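Local coordinates for outer membrane protein OMP121 (Bacteroides thetaiotaomicron, PDB 5FQ8) that probably acts as a TonB-dependent receptor that imports a substrate across the outer membrane, and binds metal ions, calcium among them, at residues B[87-92]-B[668-673]; B[697-702]-B[725-730]; B[314-319]-B[378-383]; B[274-279]-B[291-296]. All blocks are in the same frame, centred on the assembly; numbering follows the deposited sequence.

Interaction 1 of 4, residues B[87-92]-B[668-673]; sequences IIRGVS and YNRNTD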
# COMPACT_ATOMS: atom_id res chain seq x y z
N ILE B 87 -20.69 21.57 -21.04
CA ILE B 87 -21.64 22.19 -20.13
C ILE B 87 -22.74 22.83 -20.97
O ILE B 87 -22.46 23.54 -21.94
CB ILE B 87 -20.95 23.23 -19.22
CG1 ILE B 87 -19.76 22.60 -18.52
CG2 ILE B 87 -21.90 23.70 -18.17
CD1 ILE B 87 -18.94 23.57 -17.78
N ILE B 88 -23.98 22.56 -20.60
CA ILE B 88 -25.13 22.94 -21.41
C ILE B 88 -25.96 23.91 -20.62
O ILE B 88 -26.54 23.54 -19.59
CB ILE B 88 -25.95 21.72 -21.85
CG1 ILE B 88 -25.23 20.97 -22.96
CG2 ILE B 88 -27.32 22.12 -22.31
CD1 ILE B 88 -26.08 19.95 -23.60
N ARG B 89 -26.02 25.15 -21.10
CA ARG B 89 -26.76 26.22 -20.45
C ARG B 89 -26.25 26.46 -19.03
O ARG B 89 -27.01 26.51 -18.06
CB ARG B 89 -28.27 25.95 -20.48
CG ARG B 89 -28.84 26.08 -21.88
CD ARG B 89 -30.33 25.83 -21.96
NE ARG B 89 -30.85 26.07 -23.29
CZ ARG B 89 -32.13 25.94 -23.62
NH1 ARG B 89 -33.01 25.57 -22.72
NH2 ARG B 89 -32.53 26.17 -24.86
N GLY B 90 -24.93 26.59 -18.92
CA GLY B 90 -24.30 26.96 -17.67
C GLY B 90 -24.26 25.85 -16.63
O GLY B 90 -24.69 24.72 -16.83
N VAL B 91 -23.71 26.21 -15.48
CA VAL B 91 -23.55 25.31 -14.35
C VAL B 91 -24.78 25.39 -13.47
O VAL B 91 -25.15 26.47 -13.00
CB VAL B 91 -22.29 25.66 -13.55
CG1 VAL B 91 -22.29 24.97 -12.24
CG2 VAL B 91 -21.05 25.30 -14.32
N SER B 92 -25.44 24.27 -13.25
CA SER B 92 -26.50 24.22 -12.27
C SER B 92 -26.06 23.56 -10.98
O SER B 92 -26.50 23.95 -9.90
CB SER B 92 -27.70 23.47 -12.82
OG SER B 92 -28.11 24.03 -14.04
N TYR B 668 -34.37 31.02 -22.82
CA TYR B 668 -34.57 30.07 -21.74
C TYR B 668 -34.37 30.72 -20.38
O TYR B 668 -33.59 31.66 -20.23
CB TYR B 668 -33.64 28.89 -21.85
CG TYR B 668 -32.19 29.28 -21.86
CD1 TYR B 668 -31.48 29.42 -20.68
CD2 TYR B 668 -31.53 29.48 -23.04
CE1 TYR B 668 -30.16 29.76 -20.69
CE2 TYR B 668 -30.21 29.82 -23.06
CZ TYR B 668 -29.54 29.96 -21.88
OH TYR B 668 -28.22 30.30 -21.94
N ASN B 669 -35.05 30.17 -19.39
CA ASN B 669 -34.97 30.65 -18.02
C ASN B 669 -34.97 29.42 -17.11
O ASN B 669 -36.02 28.79 -16.92
CB ASN B 669 -36.14 31.58 -17.71
CG ASN B 669 -36.22 31.96 -16.26
OD1 ASN B 669 -35.58 32.89 -15.82
ND2 ASN B 669 -37.04 31.24 -15.51
N ARG B 670 -33.81 29.10 -16.54
CA ARG B 670 -33.56 27.84 -15.84
C ARG B 670 -33.30 28.11 -14.37
O ARG B 670 -32.44 28.93 -14.04
CB ARG B 670 -32.35 27.15 -16.46
CG ARG B 670 -32.21 25.68 -16.22
CD ARG B 670 -30.86 25.27 -16.77
NE ARG B 670 -30.84 23.94 -17.37
CZ ARG B 670 -31.19 23.68 -18.62
NH1 ARG B 670 -31.61 24.66 -19.40
NH2 ARG B 670 -31.14 22.45 -19.09
N ASN B 671 -34.03 27.43 -13.48
CA ASN B 671 -33.83 27.55 -12.03
C ASN B 671 -33.64 26.16 -11.43
O ASN B 671 -34.58 25.36 -11.42
CB ASN B 671 -35.01 28.25 -11.35
CG ASN B 671 -34.96 29.76 -11.50
OD1 ASN B 671 -35.79 30.35 -12.19
ND2 ASN B 671 -33.99 30.39 -10.87
N THR B 672 -32.45 25.90 -10.92
CA THR B 672 -32.16 24.67 -10.19
C THR B 672 -32.26 24.95 -8.69
O THR B 672 -31.45 25.70 -8.15
CB THR B 672 -30.78 24.15 -10.57
OG1 THR B 672 -30.72 23.99 -11.99
CG2 THR B 672 -30.52 22.82 -9.90
N ASP B 673 -33.23 24.33 -8.03
CA ASP B 673 -33.53 24.60 -6.64
C ASP B 673 -33.29 23.37 -5.77
O ASP B 673 -33.29 22.24 -6.24
CB ASP B 673 -34.98 25.05 -6.46
CG ASP B 673 -35.19 25.84 -5.20
OD1 ASP B 673 -34.22 26.43 -4.71
OD2 ASP B 673 -36.32 25.89 -4.70

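Interaction 2 of 4, residues B[697-702]-B[725-730]; sequences IRNRGI and TKNWSK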
# COMPACT_ATOMS: atom_id res chain seq x y z
N ILE B 697 -30.01 28.20 -8.37
CA ILE B 697 -28.97 28.59 -9.30
C ILE B 697 -29.65 28.84 -10.64
O ILE B 697 -30.24 27.93 -11.23
CB ILE B 697 -27.89 27.52 -9.42
CG1 ILE B 697 -27.42 27.11 -8.04
CG2 ILE B 697 -26.71 28.04 -10.22
CD1 ILE B 697 -26.39 28.01 -7.52
N ARG B 698 -29.59 30.08 -11.11
CA ARG B 698 -30.34 30.50 -12.27
C ARG B 698 -29.43 30.63 -13.48
O ARG B 698 -28.33 31.18 -13.37
CB ARG B 698 -31.05 31.82 -12.01
CG ARG B 698 -32.05 32.20 -13.07
CD ARG B 698 -32.79 33.43 -12.68
NE ARG B 698 -31.90 34.58 -12.71
CZ ARG B 698 -32.22 35.77 -12.22
NH1 ARG B 698 -33.41 35.95 -11.66
NH2 ARG B 698 -31.36 36.76 -12.29
N ASN B 699 -29.88 30.10 -14.61
CA ASN B 699 -29.22 30.28 -15.90
C ASN B 699 -30.27 30.77 -16.89
O ASN B 699 -31.24 30.08 -17.17
CB ASN B 699 -28.57 28.99 -16.39
CG ASN B 699 -27.32 28.65 -15.62
OD1 ASN B 699 -26.25 29.19 -15.87
ND2 ASN B 699 -27.45 27.74 -14.67
N ARG B 700 -30.07 31.99 -17.39
CA ARG B 700 -30.92 32.60 -18.41
C ARG B 700 -30.05 33.01 -19.58
O ARG B 700 -28.89 33.39 -19.40
CB ARG B 700 -31.63 33.87 -17.90
CG ARG B 700 -32.71 33.68 -16.88
CD ARG B 700 -33.51 34.98 -16.69
NE ARG B 700 -32.70 36.20 -16.73
CZ ARG B 700 -33.09 37.37 -16.26
NH1 ARG B 700 -34.28 37.49 -15.69
NH2 ARG B 700 -32.29 38.43 -16.34
N GLY B 701 -30.62 32.97 -20.78
CA GLY B 701 -29.87 33.45 -21.92
C GLY B 701 -30.57 33.29 -23.25
O GLY B 701 -31.78 33.10 -23.32
N ILE B 702 -29.77 33.39 -24.30
CA ILE B 702 -30.23 33.39 -25.68
C ILE B 702 -29.37 32.41 -26.46
O ILE B 702 -28.14 32.44 -26.35
CB ILE B 702 -30.13 34.79 -26.32
CG1 ILE B 702 -30.75 35.85 -25.43
CG2 ILE B 702 -30.84 34.81 -27.63
CD1 ILE B 702 -30.52 37.24 -25.95
N THR B 725 -24.43 32.49 -28.41
CA THR B 725 -24.90 32.12 -27.07
C THR B 725 -24.54 33.22 -26.09
O THR B 725 -23.39 33.66 -26.04
CB THR B 725 -24.28 30.80 -26.59
OG1 THR B 725 -24.55 29.74 -27.51
CG2 THR B 725 -24.83 30.42 -25.24
N LYS B 726 -25.51 33.64 -25.29
CA LYS B 726 -25.25 34.54 -24.17
C LYS B 726 -26.03 34.03 -22.97
O LYS B 726 -27.26 34.01 -23.01
CB LYS B 726 -25.64 35.98 -24.50
CG LYS B 726 -25.09 37.02 -23.54
CD LYS B 726 -25.41 38.43 -24.00
CE LYS B 726 -24.98 39.45 -22.98
NZ LYS B 726 -24.89 40.81 -23.55
N ASN B 727 -25.32 33.60 -21.93
CA ASN B 727 -25.94 33.05 -20.74
C ASN B 727 -25.72 33.97 -19.55
O ASN B 727 -24.63 34.50 -19.36
CB ASN B 727 -25.38 31.66 -20.41
CG ASN B 727 -26.10 31.01 -19.24
OD1 ASN B 727 -27.26 30.63 -19.35
ND2 ASN B 727 -25.41 30.86 -18.11
N TRP B 728 -26.78 34.16 -18.77
CA TRP B 728 -26.71 34.92 -17.53
C TRP B 728 -26.77 33.95 -16.36
O TRP B 728 -27.78 33.27 -16.15
CB TRP B 728 -27.85 35.94 -17.46
CG TRP B 728 -27.60 37.23 -18.18
CD1 TRP B 728 -27.02 38.36 -17.68
CD2 TRP B 728 -27.97 37.54 -19.53
NE1 TRP B 728 -27.00 39.35 -18.64
CE2 TRP B 728 -27.57 38.86 -19.78
CE3 TRP B 728 -28.59 36.82 -20.54
CZ2 TRP B 728 -27.77 39.47 -21.00
CZ3 TRP B 728 -28.80 37.43 -21.75
CH2 TRP B 728 -28.39 38.73 -21.98
N SER B 729 -25.69 33.89 -15.59
CA SER B 729 -25.57 32.99 -14.44
C SER B 729 -25.79 33.75 -13.16
O SER B 729 -25.23 34.83 -12.97
CB SER B 729 -24.18 32.36 -14.41
OG SER B 729 -24.07 31.44 -13.35
N LYS B 730 -26.59 33.19 -12.26
CA LYS B 730 -26.75 33.84 -10.96
C LYS B 730 -27.22 32.82 -9.93
O LYS B 730 -28.36 32.38 -9.99
CB LYS B 730 -27.72 35.00 -11.05
CG LYS B 730 -27.86 35.81 -9.77
CD LYS B 730 -29.00 36.80 -9.88
CE LYS B 730 -28.78 38.02 -9.01
NZ LYS B 730 -30.01 38.80 -8.81
O HOH W 1 -29.79 34.65 -13.84
O HOH W 2 -23.83 29.15 -14.43

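Interaction 3 of 4, residues B[314-319]-B[378-383]; sequences YAYQKN and EYESER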
# COMPACT_ATOMS: atom_id res chain seq x y z
N TYR B 314 -16.42 -3.07 -26.62
CA TYR B 314 -15.27 -3.16 -25.73
C TYR B 314 -14.36 -1.99 -26.03
O TYR B 314 -14.17 -1.64 -27.20
CB TYR B 314 -14.55 -4.49 -25.89
CG TYR B 314 -13.14 -4.58 -25.33
CD1 TYR B 314 -12.92 -5.00 -24.04
CD2 TYR B 314 -12.04 -4.30 -26.12
CE1 TYR B 314 -11.64 -5.10 -23.54
CE2 TYR B 314 -10.76 -4.41 -25.62
CZ TYR B 314 -10.57 -4.81 -24.33
OH TYR B 314 -9.31 -4.91 -23.82
N ALA B 315 -13.81 -1.39 -24.98
CA ALA B 315 -12.92 -0.24 -25.12
C ALA B 315 -11.68 -0.47 -24.27
O ALA B 315 -11.78 -0.89 -23.12
CB ALA B 315 -13.62 1.04 -24.70
N TYR B 316 -10.53 -0.20 -24.86
CA TYR B 316 -9.25 -0.22 -24.17
C TYR B 316 -8.63 1.15 -24.21
O TYR B 316 -8.81 1.89 -25.17
CB TYR B 316 -8.31 -1.21 -24.80
CG TYR B 316 -6.93 -1.19 -24.23
CD1 TYR B 316 -6.61 -1.98 -23.12
CD2 TYR B 316 -5.94 -0.41 -24.78
CE1 TYR B 316 -5.35 -1.97 -22.59
CE2 TYR B 316 -4.67 -0.40 -24.25
CZ TYR B 316 -4.39 -1.18 -23.16
OH TYR B 316 -3.12 -1.17 -22.64
N GLN B 317 -7.87 1.50 -23.17
CA GLN B 317 -7.01 2.67 -23.28
C GLN B 317 -5.78 2.48 -22.42
O GLN B 317 -5.83 1.84 -21.38
CB GLN B 317 -7.75 3.95 -22.89
CG GLN B 317 -8.06 4.13 -21.45
CD GLN B 317 -8.89 5.37 -21.23
OE1 GLN B 317 -10.09 5.37 -21.47
NE2 GLN B 317 -8.25 6.43 -20.79
N LYS B 318 -4.66 3.01 -22.89
CA LYS B 318 -3.48 3.15 -22.06
C LYS B 318 -3.02 4.60 -22.13
O LYS B 318 -2.47 5.03 -23.14
CB LYS B 318 -2.36 2.22 -22.50
CG LYS B 318 -1.49 1.78 -21.33
CD LYS B 318 -0.20 1.15 -21.77
CE LYS B 318 0.88 2.19 -21.82
NZ LYS B 318 2.11 1.69 -22.48
N ASN B 319 -3.24 5.33 -21.06
CA ASN B 319 -2.74 6.68 -20.92
C ASN B 319 -1.43 6.70 -20.15
O ASN B 319 -1.25 5.96 -19.18
CB ASN B 319 -3.74 7.56 -20.18
CG ASN B 319 -5.11 7.54 -20.81
OD1 ASN B 319 -5.74 6.50 -20.90
ND2 ASN B 319 -5.57 8.69 -21.23
N GLU B 378 1.07 6.03 -15.21
CA GLU B 378 0.43 5.28 -16.27
C GLU B 378 -0.99 4.92 -15.87
O GLU B 378 -1.32 4.85 -14.69
CB GLU B 378 1.24 4.02 -16.57
CG GLU B 378 0.81 3.26 -17.80
CD GLU B 378 1.63 2.02 -18.02
OE1 GLU B 378 2.84 2.15 -18.23
OE2 GLU B 378 1.04 0.93 -17.95
N TYR B 379 -1.85 4.74 -16.86
CA TYR B 379 -3.21 4.29 -16.64
C TYR B 379 -3.58 3.33 -17.75
O TYR B 379 -3.32 3.60 -18.92
CB TYR B 379 -4.18 5.47 -16.60
CG TYR B 379 -5.63 5.16 -16.32
CD1 TYR B 379 -6.11 5.09 -15.03
CD2 TYR B 379 -6.54 5.01 -17.35
CE1 TYR B 379 -7.44 4.85 -14.77
CE2 TYR B 379 -7.86 4.77 -17.10
CZ TYR B 379 -8.31 4.69 -15.81
OH TYR B 379 -9.63 4.44 -15.56
N GLU B 380 -4.14 2.19 -17.38
CA GLU B 380 -4.68 1.22 -18.32
C GLU B 380 -6.11 0.91 -17.91
O GLU B 380 -6.40 0.75 -16.73
CB GLU B 380 -3.85 -0.05 -18.35
CG GLU B 380 -4.40 -1.07 -19.31
CD GLU B 380 -3.64 -2.36 -19.37
OE1 GLU B 380 -2.47 -2.36 -19.80
OE2 GLU B 380 -4.22 -3.39 -19.00
N SER B 381 -7.00 0.86 -18.89
CA SER B 381 -8.41 0.68 -18.60
C SER B 381 -9.02 -0.32 -19.57
O SER B 381 -8.66 -0.35 -20.74
CB SER B 381 -9.14 2.02 -18.68
OG SER B 381 -10.53 1.85 -18.77
N GLU B 382 -9.94 -1.13 -19.08
CA GLU B 382 -10.70 -2.06 -19.91
C GLU B 382 -12.17 -1.85 -19.63
O GLU B 382 -12.55 -1.66 -18.48
CB GLU B 382 -10.29 -3.50 -19.63
CG GLU B 382 -9.27 -4.05 -20.61
CD GLU B 382 -8.64 -5.34 -20.16
OE1 GLU B 382 -7.96 -5.34 -19.11
OE2 GLU B 382 -8.83 -6.35 -20.86
N ARG B 383 -13.00 -1.85 -20.66
CA ARG B 383 -14.38 -1.43 -20.50
C ARG B 383 -15.29 -2.19 -21.45
O ARG B 383 -15.01 -2.25 -22.64
CB ARG B 383 -14.54 0.07 -20.75
CG ARG B 383 -15.97 0.54 -20.73
CD ARG B 383 -16.06 2.04 -20.82
NE ARG B 383 -17.43 2.52 -20.76
CZ ARG B 383 -17.77 3.77 -21.00
NH1 ARG B 383 -16.83 4.64 -21.30
NH2 ARG B 383 -19.03 4.15 -20.94
O HOH W 3 -11.62 1.28 -21.45

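Interaction 4 of 4, residues B[274-279]-B[291-296]; sequences FSQISD and DKYTFS. With KR0 (3-decanoyloxypropyl decanoate), chain Q.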
# COMPACT_ATOMS: atom_id res chain seq x y z
N PHE B 274 -13.92 -1.54 -35.71
CA PHE B 274 -12.70 -1.57 -34.92
C PHE B 274 -11.97 -0.25 -35.12
O PHE B 274 -11.89 0.24 -36.24
CB PHE B 274 -11.80 -2.73 -35.34
CG PHE B 274 -10.38 -2.60 -34.87
CD1 PHE B 274 -10.02 -3.04 -33.61
CD2 PHE B 274 -9.40 -2.07 -35.69
CE1 PHE B 274 -8.72 -2.96 -33.17
CE2 PHE B 274 -8.10 -1.98 -35.25
CZ PHE B 274 -7.76 -2.42 -33.99
N SER B 275 -11.43 0.30 -34.05
CA SER B 275 -10.67 1.53 -34.15
C SER B 275 -9.40 1.43 -33.34
O SER B 275 -9.37 0.76 -32.31
CB SER B 275 -11.49 2.72 -33.67
OG SER B 275 -11.95 2.47 -32.37
N GLN B 276 -8.36 2.08 -33.82
CA GLN B 276 -7.05 2.05 -33.18
C GLN B 276 -6.43 3.42 -33.28
O GLN B 276 -6.48 4.06 -34.33
CB GLN B 276 -6.15 1.01 -33.84
CG GLN B 276 -4.78 0.91 -33.26
CD GLN B 276 -3.82 1.87 -33.88
OE1 GLN B 276 -4.15 2.54 -34.84
NE2 GLN B 276 -2.63 1.98 -33.32
N ILE B 277 -5.85 3.88 -32.18
CA ILE B 277 -5.26 5.20 -32.05
C ILE B 277 -4.03 5.09 -31.16
O ILE B 277 -4.07 4.42 -30.13
CB ILE B 277 -6.27 6.21 -31.47
CG1 ILE B 277 -7.46 6.37 -32.40
CG2 ILE B 277 -5.63 7.54 -31.25
CD1 ILE B 277 -8.44 7.36 -31.93
N SER B 278 -2.94 5.74 -31.56
CA SER B 278 -1.70 5.67 -30.80
C SER B 278 -0.99 7.00 -30.87
O SER B 278 -0.33 7.31 -31.85
CB SER B 278 -0.79 4.56 -31.32
OG SER B 278 -1.23 3.32 -30.83
N ASP B 279 -1.08 7.76 -29.79
CA ASP B 279 -0.57 9.12 -29.75
C ASP B 279 0.68 9.18 -28.88
O ASP B 279 0.68 8.68 -27.76
CB ASP B 279 -1.66 10.06 -29.22
CG ASP B 279 -1.52 11.44 -29.74
OD1 ASP B 279 -0.43 11.77 -30.22
OD2 ASP B 279 -2.52 12.19 -29.66
N ASP B 291 -3.14 5.25 -26.14
CA ASP B 291 -3.51 4.21 -27.07
C ASP B 291 -4.99 3.94 -26.86
O ASP B 291 -5.41 3.65 -25.74
CB ASP B 291 -2.69 2.95 -26.84
CG ASP B 291 -1.23 3.19 -27.02
OD1 ASP B 291 -0.88 3.98 -27.91
OD2 ASP B 291 -0.41 2.60 -26.28
N LYS B 292 -5.78 4.09 -27.91
CA LYS B 292 -7.19 3.75 -27.85
C LYS B 292 -7.43 2.57 -28.77
O LYS B 292 -6.87 2.52 -29.87
CB LYS B 292 -8.04 4.94 -28.23
CG LYS B 292 -9.52 4.73 -28.12
CD LYS B 292 -10.28 5.87 -28.73
CE LYS B 292 -11.74 5.73 -28.47
NZ LYS B 292 -12.53 6.79 -29.11
N TYR B 293 -8.19 1.58 -28.29
CA TYR B 293 -8.67 0.46 -29.10
C TYR B 293 -10.14 0.26 -28.78
O TYR B 293 -10.51 0.21 -27.61
CB TYR B 293 -7.93 -0.84 -28.81
CG TYR B 293 -6.48 -0.94 -29.23
CD1 TYR B 293 -5.47 -0.55 -28.37
CD2 TYR B 293 -6.12 -1.47 -30.45
CE1 TYR B 293 -4.15 -0.66 -28.73
CE2 TYR B 293 -4.80 -1.58 -30.82
CZ TYR B 293 -3.82 -1.17 -29.95
OH TYR B 293 -2.49 -1.26 -30.28
N THR B 294 -10.97 0.13 -29.80
CA THR B 294 -12.36 -0.23 -29.60
C THR B 294 -12.74 -1.37 -30.52
O THR B 294 -12.09 -1.60 -31.54
CB THR B 294 -13.30 0.94 -29.86
OG1 THR B 294 -13.29 1.26 -31.26
CG2 THR B 294 -12.87 2.13 -29.06
N PHE B 295 -13.79 -2.09 -30.15
CA PHE B 295 -14.40 -3.11 -30.98
C PHE B 295 -15.89 -3.06 -30.73
O PHE B 295 -16.31 -2.92 -29.59
CB PHE B 295 -13.86 -4.50 -30.69
CG PHE B 295 -14.40 -5.56 -31.60
CD1 PHE B 295 -13.82 -5.78 -32.83
CD2 PHE B 295 -15.52 -6.30 -31.24
CE1 PHE B 295 -14.31 -6.73 -33.68
CE2 PHE B 295 -16.02 -7.24 -32.08
CZ PHE B 295 -15.41 -7.46 -33.30
N SER B 296 -16.69 -3.15 -31.79
CA SER B 296 -18.14 -3.08 -31.67
C SER B 296 -18.80 -4.09 -32.59
O SER B 296 -18.25 -4.46 -33.63
CB SER B 296 -18.67 -1.69 -31.97
OG SER B 296 -20.08 -1.68 -31.94
C1 KR0 Q . 0.85 -11.59 -30.42
O1 KR0 Q . 0.34 -10.86 -31.53
C2 KR0 Q . -0.34 -11.72 -29.49
C3 KR0 Q . -0.84 -10.36 -29.04
C4 KR0 Q . -3.45 -5.42 -31.98
O4 KR0 Q . -1.73 -9.73 -29.95
C5 KR0 Q . -1.82 -8.27 -29.86
C6 KR0 Q . -3.86 -6.07 -33.32
C7 KR0 Q . 0.67 -11.15 -32.92
C8 KR0 Q . -5.14 -5.45 -33.88
O8 KR0 Q . -1.02 -7.70 -29.15
C9 KR0 Q . -5.68 -6.04 -35.19
O9 KR0 Q . 0.54 -12.28 -33.33
C10 KR0 Q . -2.87 -7.49 -30.60
C11 KR0 Q . -2.36 -6.17 -31.19
C12 KR0 Q . 1.16 -10.04 -33.83
C13 KR0 Q . -0.00 -9.20 -34.35
C14 KR0 Q . -6.98 -5.35 -35.60
C15 KR0 Q . -7.84 -6.13 -36.58
C16 KR0 Q . -9.31 -6.00 -36.23
C17 KR0 Q . -0.72 -9.86 -35.52
C18 KR0 Q . -2.22 -9.58 -35.46
C19 KR0 Q . -2.68 -8.56 -36.51
C20 KR0 Q . -3.35 -9.22 -37.71
C21 KR0 Q . -4.18 -8.25 -38.54
C22 KR0 Q . -4.84 -8.94 -39.74
C23 KR0 Q . -5.75 -8.05 -40.56
O HOH W 4 -12.05 5.15 -31.68

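Interaction 1 of 4, residues B[87-92]-B[668-673]
Strand 84-88 of the plug ends just before R89, which carries most of the contact. The R89 backbone turns into the left-handed region here, and its CB points at the barrel. CG sits beside the backbone N (chi1 -71°), and the chain runs extended from CG to NE. The guanidinium therefore reaches Y668 and lies flat on one face of its ring. The planes are 13° apart and the centres 4.3 Å. R89 CD also sits over that face, 3.8 Å from the centroid of the Y668 ring, as a CH-pi contact. R670 comes in from the edge of the R89 guanidinium, and the two guanidinium planes are nearly perpendicular, at 86°. R89 NH1 and R670 NH1 are 3.7 Å apart. Acids of the barrel pair with these charges. R89 makes salt bridges to E703, E649 and E647, and R670 shares E647. R670 NH2 also bonds to the carbonyls of A158 and K145. After G90 and V91 the chain comes back to the barrel at S92. S92 CB packs at 3.2 Å against T672 OG1, and that hydroxyl bonds to T645. The contact docks the plug of a TonB-dependent receptor on the inner wall of its barrel. Two buried arginines can lie so close because the acids around them probably offset their like charges, while the Y668 ring holds the R89 guanidinium flat.

Interaction 2 of 4, residues B[697-702]-B[725-730]
Strands 697-702 and 725-730 run antiparallel and are paired from R698 with K730 to I702 with K726. R698 with K730, R700 with W728 and I702 with K726 are the hydrogen-bonded pairs. The R700 N to W728 O bond is 2.9 Å long and nearly straight at 169°. N699 with S729 and G701 with N727 are the non-hydrogen-bonded pairs. The tighter side is the face of N699 and N727. There N727 ND2 gives a hydrogen bond of 2.9 Å to N699 OD1, along a lone pair of that oxygen. The two amide planes are nearly coplanar, 24° apart. A water also donates to N699 OD1 at 2.8 Å. The second amide atoms look elsewhere: N727 OD1 takes the hydroxyl of Y668, and N699 ND2 bonds to V91 O of the plug. An alanine at N727 would remove both amide bonds and would probably loosen the hold on N699 and Y668. The other face is looser and more exposed. R698 and K730 lie side by side, with R698 NH2 3.4 Å from K730 CD. Their like charges come close, R698 NH2 being 4.3 Å from K730 NZ. W728 turns the edge of its indole to the neighbouring strand, with CE3 3.9 Å from G701 CA. This is a beta hairpin of a transmembrane barrel, with a polar face turned to the plug and a second face turned outward.

Interaction 3 of 4, residues B[314-319]-B[378-383]
The ring of Y316 overlaps the side chain of E380 obliquely, with Y316 CE1 3.5 Å from E380 CG. The two lie on neighbouring antiparallel strands of the beta barrel. CG of Y316 is anti to the backbone N (chi1 174°), which carries the ring over to the next strand. Y316 OH gives a hydrogen bond of 3.1 Å to E380 OE1, which it meets from above the carboxylate plane. An alanine at Y316 would lose the ring and this bond, and would probably leave E380 less well fixed. Y314, two residues earlier, repeats the pattern with E382. Its OH makes a weak bond to E382 OE2, and the ring and carboxylate planes are 89° apart. Both acids also pair with R453 of the second subunit, so this face lies at the subunit interface. The opposite face turns to the plug. There Y379 stacks on F126, and R383 pairs with D407 and reaches G129 O. Q317 CG packs on S381 CB at 3.6 Å. Q317 N bonds to S381 O on a lone pair, and S381 N bonds back to Q317 O at 2.9 Å. A water donates to A315 O at 2.7 Å and is hydrogen-bonded to S381 OG at 2.9 Å.

Interaction 4 of 4, residues B[274-279]-B[291-296]
A beta hairpin of the barrel wall, strands 268-280 and 289-303, holds this contact. A calcium site sits at its turn, bound by D280 at the end of the first strand and by G281, I283, T285 and D288 of the loop. The strands are antiparallel, with S275 and T294, and I277 and K292, as hydrogen-bonded pairs. T294 N reaches a lone pair of S275 O at 3.0 Å. I277 N bonds to K292 O at 2.9 Å. F274, Q276, Y293 and F295 lie on one face, which is turned outward. The F274 ring stands with CG anti to the backbone N (chi1 163°). One of its faces is covered by an acyl chain of the bound lipid KR0, whose C14 lies 3.4 Å from F274 CZ. F274 CZ also meets the Y293 ring at its edge, 4.0 Å from Y293 CD2. Q276 lies alongside Y293, pointing the same way, and its CG is 3.5 Å from Y293 CE2. F295 packs on F388 of the second subunit. The other face looks into the barrel, toward the plug. I277 and K292 run side by side there, CB to CB. The K292 chain is extended, and its NZ bonds to the carbonyls of I133, N131 and S58. A water bridges K292 NZ and S275 OG. Toward the calcium end, S278 OG gives a hydrogen bond of 3.0 Å to D291 OD1, which it meets from 52° above the carboxylate plane.

All four contacts involve the barrel wall. Interactions 1 and 2 adjoin, with centres 7 Å apart, because strands 661-680 and 697-712 are neighbours. Interactions 3 and 4 also adjoin, with centres 10 Å apart, through strands 289-303 and 306-320. The two pairs are far from each other: interactions 2 and 3 lie on opposite sides of the chain's centre, with centres 37 Å apart. Along the chain, interaction 4 comes before interaction 3. Both fall between the two segments of interaction 1, and interaction 2 follows. Interaction 1 thus ties the early plug to a late strand, while the others join strands of the wall that encloses the plug.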